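Local atomic coordinates of PKS_KS domain-containing protein (Photorhabdus luminescens subsp. laumondii, PDB entry 6SMO), a protein that probably works as a beta-ketoacyl synthase, condensing acyl units carried on an acyl carrier protein into a growing fatty acyl or polyketide chain. Residues A74-V78 with V259-G263; A128-A132 with A370-A374; I360-M366 with V391-N396. All blocks are in the same frame, centred on the assembly; numbering follows the deposited sequence.

In the fold
The three contacts interlock within one ketosynthase fold of the thiolase type. Along the chain the segments run 74-78, 128-132, 259-263, 360-366, 370-374 and 391-396, so contact 2 alternates with each of the others, while contact 1 closes before contact 3 opens. Centres of contacts 1 and 2 lie about 12 Å apart, and those of contacts 2 and 3 about 20 Å. The start of helix 372-388 joins all three: Ala-373 packs on Gly-263, where strand 263-271 begins, and Ala-374 packs on Lys-364 in helix 364-367. Contact 2 lines the ligand pocket directly. Contact 1 approaches it through Ile-260, and contact 3 takes in strand 360-361, outermost in the large mixed sheet of this chain.

Contact 1: A74-V78 with V259-G263; sequences AIGQV and VIAEG
A single parallel beta bridge, just ahead of strand 263-271 in this thiolase-type fold, ties Gly-76 to Ala-261. The loop 74-78, which lies between helices 63-68 and 95-111, runs beside 259-263 in nearly the same direction, with end-to-end vectors 21° apart. Gly-76 makes both direct backbone bonds of the bridge. Its N donates to Ile-260 O at 2.9 Å, in the carbonyl plane and on a lone pair, and its O accepts from Glu-262 N at 3.0 Å. Before the bridge a water stands in for a direct link, donating to Ala-74 O at 2.7 Å and accepting from Ile-260 N. With no side chain on Gly-76, the two backbones come close, and the methyl CB of Ala-261 lies 3.6 Å from Gly-76 CA.

Apolar groups fill in round the bridge. Val-259 has CG1 anti to its own N (chi1 172°), which turns this methyl against the Ala-74 peptide, 3.6 Å from Ala-74 O. Branch meets branch where CG2 of Ile-75 touches CG2 of Ile-260 at 3.9 Å. Farther out, Ile-260 packs on Ser-226, Ile-227 and Phe-230 of helix 224-233, the first and last of them pocket residues. Val-259 and Ala-261 also bond through their backbones to His-369, which lines the same pocket, so the bridge joins the loop between helices 63-68 and 95-111 to the pocket wall.

At the other end lies Glu-262, a buried acid whose charge is met by a salt bridge from its OE2 to Lys-95. Its chi1 of 60° brings the extended chain across to 74-78, where OE1 takes a weak but straight bond from Val-78 N at 3.4 Å and touches Val-78 CG2 at 3.5 Å.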
ATOM      1  N   ALA B  74       6.714  -9.589  23.392  1.00 48.05           N
ATOM      2  CA  ALA B  74       7.595 -10.212  22.376  1.00 47.09           C
ATOM      3  C   ALA B  74       7.641  -9.333  21.120  1.00 45.50           C
ATOM      4  O   ALA B  74       6.570  -8.845  20.704  1.00 45.35           O
ATOM      5  CB  ALA B  74       7.099 -11.600  22.053  1.00 47.25           C
ATOM      6  N   ILE B  75       8.836  -9.145  20.548  1.00 44.58           N
ATOM      7  CA  ILE B  75       9.065  -8.398  19.272  1.00 43.77           C
ATOM      8  C   ILE B  75      10.190  -9.076  18.482  1.00 42.34           C
ATOM      9  O   ILE B  75      11.042  -9.738  19.109  1.00 42.40           O
ATOM     10  CB  ILE B  75       9.386  -6.910  19.533  1.00 44.62           C
ATOM     11  CG1 ILE B  75      10.452  -6.736  20.619  1.00 45.60           C
ATOM     12  CG2 ILE B  75       8.120  -6.130  19.857  1.00 44.94           C
ATOM     13  CD1 ILE B  75      11.123  -5.381  20.612  1.00 46.18           C
ATOM     14  N   GLY B  76      10.179  -8.911  17.156  1.00 40.81           N
ATOM     15  CA  GLY B  76      11.276  -9.304  16.251  1.00 40.20           C
ATOM     16  C   GLY B  76      12.203  -8.132  15.983  1.00 39.63           C
ATOM     17  O   GLY B  76      12.014  -7.452  14.955  1.00 38.13           O
ATOM     18  N   GLN B  77      13.156  -7.896  16.890  1.00 40.44           N
ATOM     19  CA  GLN B  77      14.140  -6.781  16.826  1.00 41.68           C
ATOM     20  C   GLN B  77      15.444  -7.303  16.211  1.00 42.03           C
ATOM     21  O   GLN B  77      15.805  -8.462  16.499  1.00 41.62           O
ATOM     22  CB  GLN B  77      14.364  -6.206  18.226  1.00 42.82           C
ATOM     23  CG  GLN B  77      14.894  -4.780  18.225  1.00 43.70           C
ATOM     24  CD  GLN B  77      14.887  -4.174  19.607  1.00 44.82           C
ATOM     25  OE1 GLN B  77      15.254  -4.814  20.590  1.00 45.84           O
ATOM     26  NE2 GLN B  77      14.465  -2.922  19.691  1.00 45.31           N
ATOM     27  N   VAL B  78      16.119  -6.478  15.403  1.00 43.18           N
ATOM     28  CA  VAL B  78      17.353  -6.858  14.647  1.00 44.48           C
ATOM     29  C   VAL B  78      18.593  -6.574  15.508  1.00 45.78           C
ATOM     30  O   VAL B  78      19.522  -7.402  15.475  1.00 46.04           O
ATOM     31  CB  VAL B  78      17.434  -6.161  13.272  1.00 44.45           C
ATOM     32  CG1 VAL B  78      16.273  -6.558  12.375  1.00 43.88           C
ATOM     33  CG2 VAL B  78      17.525  -4.645  13.378  1.00 44.96           C
ATOM     34  N   VAL B 259       3.384 -11.860  16.434  1.00 38.21           N
ATOM     35  CA  VAL B 259       4.502 -11.113  17.085  1.00 38.39           C
ATOM     36  C   VAL B 259       5.053 -10.118  16.057  1.00 38.08           C
ATOM     37  O   VAL B 259       5.624 -10.579  15.050  1.00 38.22           O
ATOM     38  CB  VAL B 259       5.602 -12.063  17.596  1.00 38.55           C
ATOM     39  CG1 VAL B 259       6.833 -11.309  18.079  1.00 38.72           C
ATOM     40  CG2 VAL B 259       5.085 -12.987  18.687  1.00 38.79           C
ATOM     41  N   ILE B 260       4.878  -8.814  16.300  1.00 37.95           N
ATOM     42  CA  ILE B 260       5.341  -7.723  15.388  1.00 37.62           C
ATOM     43  C   ILE B 260       6.874  -7.734  15.345  1.00 37.22           C
ATOM     44  O   ILE B 260       7.494  -8.070  16.373  1.00 37.16           O
ATOM     45  CB  ILE B 260       4.780  -6.350  15.812  1.00 37.88           C
ATOM     46  CG1 ILE B 260       4.926  -5.316  14.692  1.00 37.93           C
ATOM     47  CG2 ILE B 260       5.413  -5.868  17.110  1.00 38.28           C
ATOM     48  CD1 ILE B 260       4.021  -4.116  14.845  1.00 38.05           C
ATOM     49  N   ALA B 261       7.448  -7.381  14.192  1.00 36.95           N
ATOM     50  CA  ALA B 261       8.903  -7.412  13.914  1.00 37.02           C
ATOM     51  C   ALA B 261       9.278  -6.260  12.977  1.00 37.04           C
ATOM     52  O   ALA B 261       8.361  -5.612  12.443  1.00 36.99           O
ATOM     53  CB  ALA B 261       9.276  -8.746  13.315  1.00 36.86           C
ATOM     54  N   GLU B 262      10.580  -6.025  12.800  1.00 37.35           N
ATOM     55  CA  GLU B 262      11.149  -5.043  11.839  1.00 37.22           C
ATOM     56  C   GLU B 262      12.130  -5.771  10.915  1.00 36.39           C
ATOM     57  O   GLU B 262      12.473  -6.935  11.212  1.00 36.69           O
ATOM     58  CB  GLU B 262      11.832  -3.885  12.575  1.00 38.25           C
ATOM     59  CG  GLU B 262      12.988  -4.308  13.468  1.00 39.42           C
ATOM     60  CD  GLU B 262      13.712  -3.169  14.169  1.00 40.61           C
ATOM     61  OE1 GLU B 262      14.663  -3.456  14.924  1.00 41.75           O
ATOM     62  OE2 GLU B 262      13.326  -1.999  13.964  1.00 41.13           O
ATOM     63  N   GLY B 263      12.557  -5.111   9.836  1.00 35.07           N
ATOM     64  CA  GLY B 263      13.560  -5.637   8.891  1.00 34.69           C
ATOM     65  C   GLY B 263      13.307  -5.177   7.467  1.00 34.00           C
ATOM     66  O   GLY B 263      12.431  -4.314   7.263  1.00 33.84           O
TER
HETATM   67  O   HOH W   1       4.200  -8.595  19.439  1.00 30.55           O

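Contact 2: A128-A132 with A370-A374; sequences ATAIA and ALAAA. With LKZ (3,5,7,9,11-pentakis(oxidanylidene)dodecanal), chain H.
The methyl of Ala-372 lies against the peptide between Thr-129 and Ala-130, with its CB 3.7 Å from Ala-130 N and 3.9 Å from Thr-129 C. No hydrogen bond crosses this contact; small apolar groups do the work. CB of Ala-130 points back at the other segment and meets two neighbours there, CB of Leu-371 at 4.1 Å and CB of Ala-372 at 4.2 Å. The same methyl is also turned to the bound polyketone, 3.7 Å from its C8. Further along, the CG2 branch of Ile-131 faces CD1 of Leu-371 at 4.3 Å. That branch stands anti to the carbonyl carbon of Ile-131, beside the backbone N, and from there it lies against the ligand too, near C6 and C23.

Leu-371 divides its two methyls between the partners. CD1 goes to Ile-131, while CD2 lies by the C11-O19 carbonyl of the ligand. Ala-130, Ile-131 and Leu-371 thus form one apolar wall of the pocket along the chain of this ligand, which is also hydrogen-bonded to Phe-428 N.

What holds 128-132 in shape is polar. Thr-129 OG1 accepts from Ala-132 N at 3.0 Å, an ST motif, and is also bonded to Ser-218 O. Ala-130 N and Ile-131 N each give a bond to the carboxylate of Glu-219, one to each oxygen, so one carboxylate grips the turn at two points.

Ile-131 also packs against Trp-133 of another chain, the Ketoacyl_synth_N domain-containing protein. The whole contact sits where strand 123-128 runs out toward helix 134-144, beside strand 212-219, with Ala-372 at the start of helix 372-388 packed on Ala-193 of helix 193-206.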
ATOM      1  N   ALA B 128       8.758  -1.390  -1.392  1.00 33.03           N
ATOM      2  CA  ALA B 128       7.412  -1.235  -0.792  1.00 33.36           C
ATOM      3  C   ALA B 128       7.526  -1.047   0.725  1.00 33.53           C
ATOM      4  O   ALA B 128       8.598  -1.344   1.290  1.00 33.30           O
ATOM      5  CB  ALA B 128       6.566  -2.437  -1.129  1.00 33.51           C
ATOM      6  N   THR B 129       6.448  -0.569   1.350  1.00 33.77           N
ATOM      7  CA  THR B 129       6.329  -0.356   2.818  1.00 33.96           C
ATOM      8  C   THR B 129       4.848  -0.233   3.189  1.00 34.50           C
ATOM      9  O   THR B 129       4.067   0.233   2.338  1.00 34.48           O
ATOM     10  CB  THR B 129       7.114   0.885   3.264  1.00 33.84           C
ATOM     11  OG1 THR B 129       7.254   0.830   4.685  1.00 33.25           O
ATOM     12  CG2 THR B 129       6.453   2.185   2.863  1.00 33.86           C
ATOM     13  N   ALA B 130       4.501  -0.604   4.417  1.00 35.40           N
ATOM     14  CA  ALA B 130       3.118  -0.480   4.916  1.00 35.83           C
ATOM     15  C   ALA B 130       2.950   0.855   5.656  1.00 36.54           C
ATOM     16  O   ALA B 130       1.936   1.514   5.409  1.00 36.38           O
ATOM     17  CB  ALA B 130       2.799  -1.659   5.795  1.00 36.03           C
ATOM     18  N   ILE B 131       3.922   1.256   6.488  1.00 37.43           N
ATOM     19  CA  ILE B 131       3.802   2.522   7.281  1.00 38.29           C
ATOM     20  C   ILE B 131       4.996   3.453   7.053  1.00 38.61           C
ATOM     21  O   ILE B 131       4.998   4.521   7.649  1.00 38.60           O
ATOM     22  CB  ILE B 131       3.638   2.239   8.786  1.00 39.01           C
ATOM     23  CG1 ILE B 131       4.992   2.094   9.478  1.00 39.31           C
ATOM     24  CG2 ILE B 131       2.755   1.040   9.040  1.00 39.46           C
ATOM     25  CD1 ILE B 131       4.959   1.212  10.689  1.00 39.64           C
ATOM     26  N   ALA B 132       5.988   3.034   6.273  1.00 38.94           N
ATOM     27  CA  ALA B 132       7.209   3.825   5.979  1.00 39.73           C
ATOM     28  C   ALA B 132       7.852   4.284   7.298  1.00 40.67           C
ATOM     29  O   ALA B 132       7.991   3.434   8.201  1.00 41.16           O
ATOM     30  CB  ALA B 132       6.859   4.978   5.069  1.00 39.40           C
ATOM     31  N   ALA B 370       6.843  -8.565  10.054  1.00 31.88           N
ATOM     32  CA  ALA B 370       7.432  -7.270   9.645  1.00 31.80           C
ATOM     33  C   ALA B 370       6.524  -6.589   8.620  1.00 31.54           C
ATOM     34  O   ALA B 370       7.020  -5.753   7.882  1.00 31.41           O
ATOM     35  CB  ALA B 370       8.824  -7.478   9.113  1.00 31.86           C
ATOM     36  N   LEU B 371       5.258  -7.000   8.569  1.00 31.24           N
ATOM     37  CA  LEU B 371       4.224  -6.431   7.667  1.00 31.10           C
ATOM     38  C   LEU B 371       4.656  -6.609   6.214  1.00 31.06           C
ATOM     39  O   LEU B 371       4.776  -7.753   5.787  1.00 31.53           O
ATOM     40  CB  LEU B 371       3.916  -4.970   8.016  1.00 31.21           C
ATOM     41  CG  LEU B 371       3.899  -4.617   9.503  1.00 31.38           C
ATOM     42  CD1 LEU B 371       3.450  -3.185   9.708  1.00 31.42           C
ATOM     43  CD2 LEU B 371       3.015  -5.562  10.294  1.00 31.34           C
ATOM     44  N   ALA B 372       4.823  -5.507   5.485  1.00 30.82           N
ATOM     45  CA  ALA B 372       5.250  -5.535   4.068  1.00 30.68           C
ATOM     46  C   ALA B 372       6.630  -6.186   3.958  1.00 30.64           C
ATOM     47  O   ALA B 372       6.821  -7.009   3.060  1.00 31.18           O
ATOM     48  CB  ALA B 372       5.294  -4.130   3.540  1.00 30.47           C
ATOM     49  N   ALA B 373       7.526  -5.885   4.899  1.00 30.56           N
ATOM     50  CA  ALA B 373       8.904  -6.424   4.895  1.00 30.68           C
ATOM     51  C   ALA B 373       8.921  -7.957   4.993  1.00 30.71           C
ATOM     52  O   ALA B 373       9.836  -8.550   4.430  1.00 30.92           O
ATOM     53  CB  ALA B 373       9.728  -5.762   5.965  1.00 30.76           C
ATOM     54  N   ALA B 374       7.960  -8.561   5.697  1.00 30.66           N
ATOM     55  CA  ALA B 374       7.872 -10.026   5.885  1.00 30.58           C
ATOM     56  C   ALA B 374       7.764 -10.737   4.535  1.00 30.36           C
ATOM     57  O   ALA B 374       8.370 -11.788   4.403  1.00 30.57           O
ATOM     58  CB  ALA B 374       6.683 -10.355   6.745  1.00 30.69           C
TER
HETATM   59  C4  LKZ H 501      -0.847   1.090  11.997  1.00 56.67           C
HETATM   60  C5  LKZ H 501      -1.184   1.209  10.532  1.00 55.90           C
HETATM   61  C6  LKZ H 501      -0.241   0.525   9.537  1.00 54.13           C
HETATM   62  C7  LKZ H 501      -0.959  -0.655   8.920  1.00 53.98           C
HETATM   63  C8  LKZ H 501      -0.273  -1.470   7.817  1.00 53.57           C
HETATM   64  C10 LKZ H 501      -1.367  -6.583   7.800  1.00 50.39           C
HETATM   65  C22 LKZ H 501      -0.151   2.369  12.418  1.00 57.45           C
HETATM   66  C11 LKZ H 501       0.122  -6.783   7.928  1.00 49.00           C
HETATM   67  O19 LKZ H 501       0.635  -7.251   8.928  1.00 50.76           O
HETATM   68  C3  LKZ H 501      -1.493  -5.167   7.271  1.00 51.25           C
HETATM   69  O23 LKZ H 501      -2.135  -4.940   6.261  1.00 51.50           O
HETATM   70  C2  LKZ H 501      -0.674  -4.077   7.977  1.00 52.69           C
HETATM   71  C9  LKZ H 501      -1.159  -2.691   7.550  1.00 53.28           C
HETATM   72  O20 LKZ H 501      -2.269  -2.532   7.081  1.00 54.56           O
HETATM   73  O21 LKZ H 501      -2.049  -0.978   9.339  1.00 53.48           O
HETATM   74  O22 LKZ H 501      -2.159   1.853  10.179  1.00 56.92           O
HETATM   75  O24 LKZ H 501      -0.750   3.298  12.941  1.00 58.84           O
HETATM   76  C23 LKZ H 501       1.341   2.425  12.155  1.00 57.56           C

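Contact 3: I360-M366 with V391-N396; sequences INSLKSM and VHPTIN
His-392 and Asn-361 meet almost flat, amide over imidazole: the two planes are 14° apart, and Asn-361 ND2 lies 3.1 Å above the centre of the ring. ND2 donates to His-392 O, at 2.9 Å and nearly straight (177°), with the acceptor in the amide plane, which helps hold the amide over the ring. Tyr-328 OH and Glu-385 OE2 are further partners of ND2, and Glu-385 OE2 also accepts from His-392 N. The opposite face of the ring receives CD1 of Leu-363 in a CH-pi contact, 3.5 Å from the ring centroid, leaving the imidazole sandwiched between amide and methyl.

Asn-361 belongs to strand 360-361, outermost in the large mixed sheet of this thiolase-type fold. After it the chain turns into helix 364-367, and Ser-362 OG, hydrogen-bonded to Gly-333 O, accepts a weak capping bond from Lys-364 N. Thr-394 OG1, bonded to Tyr-408 O, accepts weakly from Ser-362 N.

Ser-365, in that short helix, has OG between its N and carbonyl carbon (chi1 60°). From there the hydroxyl gives its proton to Ser-362 O at 3.0 Å and accepts a weak bond from Ile-395 N at 3.3 Å. Next to it Met-366 crosses Ile-395 at about a right angle, with Met-366 CG 3.7 Å from Ile-395 CD1.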
ATOM      1  N   ILE B 360       4.546 -27.176   3.821  1.00 36.39           N
ATOM      2  CA  ILE B 360       4.118 -25.750   3.951  1.00 35.91           C
ATOM      3  C   ILE B 360       4.775 -25.181   5.214  1.00 35.62           C
ATOM      4  O   ILE B 360       4.705 -25.858   6.250  1.00 36.32           O
ATOM      5  CB  ILE B 360       2.579 -25.644   4.013  1.00 35.96           C
ATOM      6  CG1 ILE B 360       1.902 -26.372   2.847  1.00 36.25           C
ATOM      7  CG2 ILE B 360       2.136 -24.191   4.095  1.00 35.72           C
ATOM      8  CD1 ILE B 360       0.493 -26.826   3.143  1.00 36.49           C
ATOM      9  N   ASN B 361       5.389 -23.996   5.143  1.00 34.83           N
ATOM     10  CA  ASN B 361       6.073 -23.374   6.311  1.00 34.58           C
ATOM     11  C   ASN B 361       5.736 -21.883   6.409  1.00 34.45           C
ATOM     12  O   ASN B 361       5.219 -21.311   5.428  1.00 34.78           O
ATOM     13  CB  ASN B 361       7.590 -23.591   6.279  1.00 34.22           C
ATOM     14  CG  ASN B 361       8.259 -23.071   5.024  1.00 33.92           C
ATOM     15  OD1 ASN B 361       7.620 -22.451   4.176  1.00 33.49           O
ATOM     16  ND2 ASN B 361       9.552 -23.318   4.897  1.00 33.79           N
ATOM     17  N   SER B 362       6.021 -21.301   7.579  1.00 34.12           N
ATOM     18  CA  SER B 362       5.928 -19.852   7.888  1.00 33.65           C
ATOM     19  C   SER B 362       7.227 -19.406   8.571  1.00 33.65           C
ATOM     20  O   SER B 362       7.589 -20.020   9.593  1.00 34.01           O
ATOM     21  CB  SER B 362       4.730 -19.562   8.754  1.00 33.70           C
ATOM     22  OG  SER B 362       4.679 -18.188   9.108  1.00 33.33           O
ATOM     23  N   LEU B 363       7.895 -18.387   8.023  1.00 33.41           N
ATOM     24  CA  LEU B 363       9.160 -17.830   8.575  1.00 33.50           C
ATOM     25  C   LEU B 363       8.849 -16.967   9.806  1.00 33.29           C
ATOM     26  O   LEU B 363       9.772 -16.746  10.613  1.00 33.18           O
ATOM     27  CB  LEU B 363       9.872 -17.006   7.498  1.00 33.64           C
ATOM     28  CG  LEU B 363      11.353 -16.731   7.756  1.00 34.12           C
ATOM     29  CD1 LEU B 363      12.190 -17.970   7.483  1.00 34.64           C
ATOM     30  CD2 LEU B 363      11.845 -15.562   6.919  1.00 34.20           C
ATOM     31  N   LYS B 364       7.598 -16.514   9.943  1.00 33.27           N
ATOM     32  CA  LYS B 364       7.140 -15.601  11.028  1.00 33.52           C
ATOM     33  C   LYS B 364       7.206 -16.300  12.395  1.00 34.03           C
ATOM     34  O   LYS B 364       7.068 -15.592  13.410  1.00 34.48           O
ATOM     35  CB  LYS B 364       5.720 -15.100  10.746  1.00 33.25           C
ATOM     36  CG  LYS B 364       5.580 -14.192   9.531  1.00 32.99           C
ATOM     37  CD  LYS B 364       4.176 -13.656   9.346  1.00 32.87           C
ATOM     38  CE  LYS B 364       4.018 -12.757   8.138  1.00 32.80           C
ATOM     39  NZ  LYS B 364       4.130 -13.506   6.865  1.00 32.62           N
ATOM     40  N   SER B 365       7.402 -17.624  12.427  1.00 34.36           N
ATOM     41  CA  SER B 365       7.616 -18.418  13.667  1.00 34.35           C
ATOM     42  C   SER B 365       8.976 -18.075  14.291  1.00 34.42           C
ATOM     43  O   SER B 365       9.100 -18.194  15.526  1.00 34.82           O
ATOM     44  CB  SER B 365       7.499 -19.897  13.398  1.00 34.84           C
ATOM     45  OG  SER B 365       8.461 -20.321  12.444  1.00 35.11           O
ATOM     46  N   MET B 366       9.953 -17.683  13.465  1.00 33.49           N
ATOM     47  CA  MET B 366      11.329 -17.305  13.889  1.00 33.19           C
ATOM     48  C   MET B 366      11.497 -15.780  13.846  1.00 32.83           C
ATOM     49  O   MET B 366      12.048 -15.224  14.816  1.00 32.66           O
ATOM     50  CB  MET B 366      12.373 -17.952  12.972  1.00 33.02           C
ATOM     51  CG  MET B 366      12.293 -19.465  12.946  1.00 33.07           C
ATOM     52  SD  MET B 366      13.612 -20.220  11.966  1.00 33.22           S
ATOM     53  CE  MET B 366      12.718 -20.654  10.476  1.00 33.14           C
ATOM     54  N   VAL B 391      14.389 -26.962   3.162  1.00 34.45           N
ATOM     55  CA  VAL B 391      13.120 -26.330   3.626  1.00 34.53           C
ATOM     56  C   VAL B 391      13.240 -26.052   5.129  1.00 34.24           C
ATOM     57  O   VAL B 391      13.414 -27.022   5.894  1.00 34.00           O
ATOM     58  CB  VAL B 391      11.906 -27.223   3.303  1.00 34.78           C
ATOM     59  CG1 VAL B 391      10.619 -26.660   3.882  1.00 35.17           C
ATOM     60  CG2 VAL B 391      11.756 -27.448   1.807  1.00 34.69           C
ATOM     61  N   HIS B 392      13.159 -24.777   5.529  1.00 34.18           N
ATOM     62  CA  HIS B 392      13.220 -24.335   6.949  1.00 34.28           C
ATOM     63  C   HIS B 392      11.933 -24.757   7.653  1.00 34.85           C
ATOM     64  O   HIS B 392      10.874 -24.805   7.030  1.00 35.24           O
ATOM     65  CB  HIS B 392      13.504 -22.827   7.058  1.00 33.98           C
ATOM     66  CG  HIS B 392      12.366 -21.939   6.675  1.00 33.44           C
ATOM     67  ND1 HIS B 392      11.214 -21.837   7.433  1.00 33.16           N
ATOM     68  CD2 HIS B 392      12.211 -21.085   5.639  1.00 33.01           C
ATOM     69  CE1 HIS B 392      10.391 -20.977   6.868  1.00 32.79           C
ATOM     70  NE2 HIS B 392      10.980 -20.502   5.765  1.00 32.57           N
ATOM     71  N   PRO B 393      11.985 -25.088   8.964  1.00 35.46           N
ATOM     72  CA  PRO B 393      10.801 -25.535   9.696  1.00 35.68           C
ATOM     73  C   PRO B 393       9.952 -24.388  10.260  1.00 35.89           C
ATOM     74  O   PRO B 393      10.451 -23.282  10.362  1.00 35.73           O
ATOM     75  CB  PRO B 393      11.422 -26.337  10.846  1.00 36.02           C
ATOM     76  CG  PRO B 393      12.710 -25.597  11.149  1.00 36.03           C
ATOM     77  CD  PRO B 393      13.188 -25.062   9.812  1.00 35.69           C
ATOM     78  N   THR B 394       8.696 -24.687  10.601  1.00 36.21           N
ATOM     79  CA  THR B 394       7.802 -23.829  11.424  1.00 36.57           C
ATOM     80  C   THR B 394       8.023 -24.195  12.896  1.00 36.88           C
ATOM     81  O   THR B 394       7.490 -25.237  13.323  1.00 37.18           O
ATOM     82  CB  THR B 394       6.331 -23.994  11.017  1.00 36.40           C
ATOM     83  OG1 THR B 394       6.245 -23.948   9.593  1.00 36.75           O
ATOM     84  CG2 THR B 394       5.433 -22.932  11.613  1.00 36.35           C
ATOM     85  N   ILE B 395       8.796 -23.389  13.630  1.00 37.16           N
ATOM     86  CA  ILE B 395       9.187 -23.680  15.043  1.00 37.91           C
ATOM     87  C   ILE B 395       8.027 -23.315  15.977  1.00 38.37           C
ATOM     88  O   ILE B 395       7.054 -22.690  15.507  1.00 38.13           O
ATOM     89  CB  ILE B 395      10.497 -22.961  15.437  1.00 38.00           C
ATOM     90  CG1 ILE B 395      10.353 -21.436  15.463  1.00 37.92           C
ATOM     91  CG2 ILE B 395      11.639 -23.404  14.535  1.00 37.89           C
ATOM     92  CD1 ILE B 395      11.379 -20.742  16.330  1.00 37.98           C
ATOM     93  N   ASN B 396       8.142 -23.709  17.250  1.00 39.33           N
ATOM     94  CA  ASN B 396       7.161 -23.431  18.336  1.00 39.71           C
ATOM     95  C   ASN B 396       5.842 -24.161  18.046  1.00 40.47           C
ATOM     96  O   ASN B 396       4.792 -23.684  18.523  1.00 40.53           O
ATOM     97  CB  ASN B 396       6.939 -21.928  18.524  1.00 39.55           C
ATOM     98  CG  ASN B 396       8.231 -21.142  18.606  1.00 39.33           C
ATOM     99  OD1 ASN B 396       9.234 -21.638  19.115  1.00 39.18           O
ATOM    100  ND2 ASN B 396       8.215 -19.915  18.113  1.00 39.30           N
TER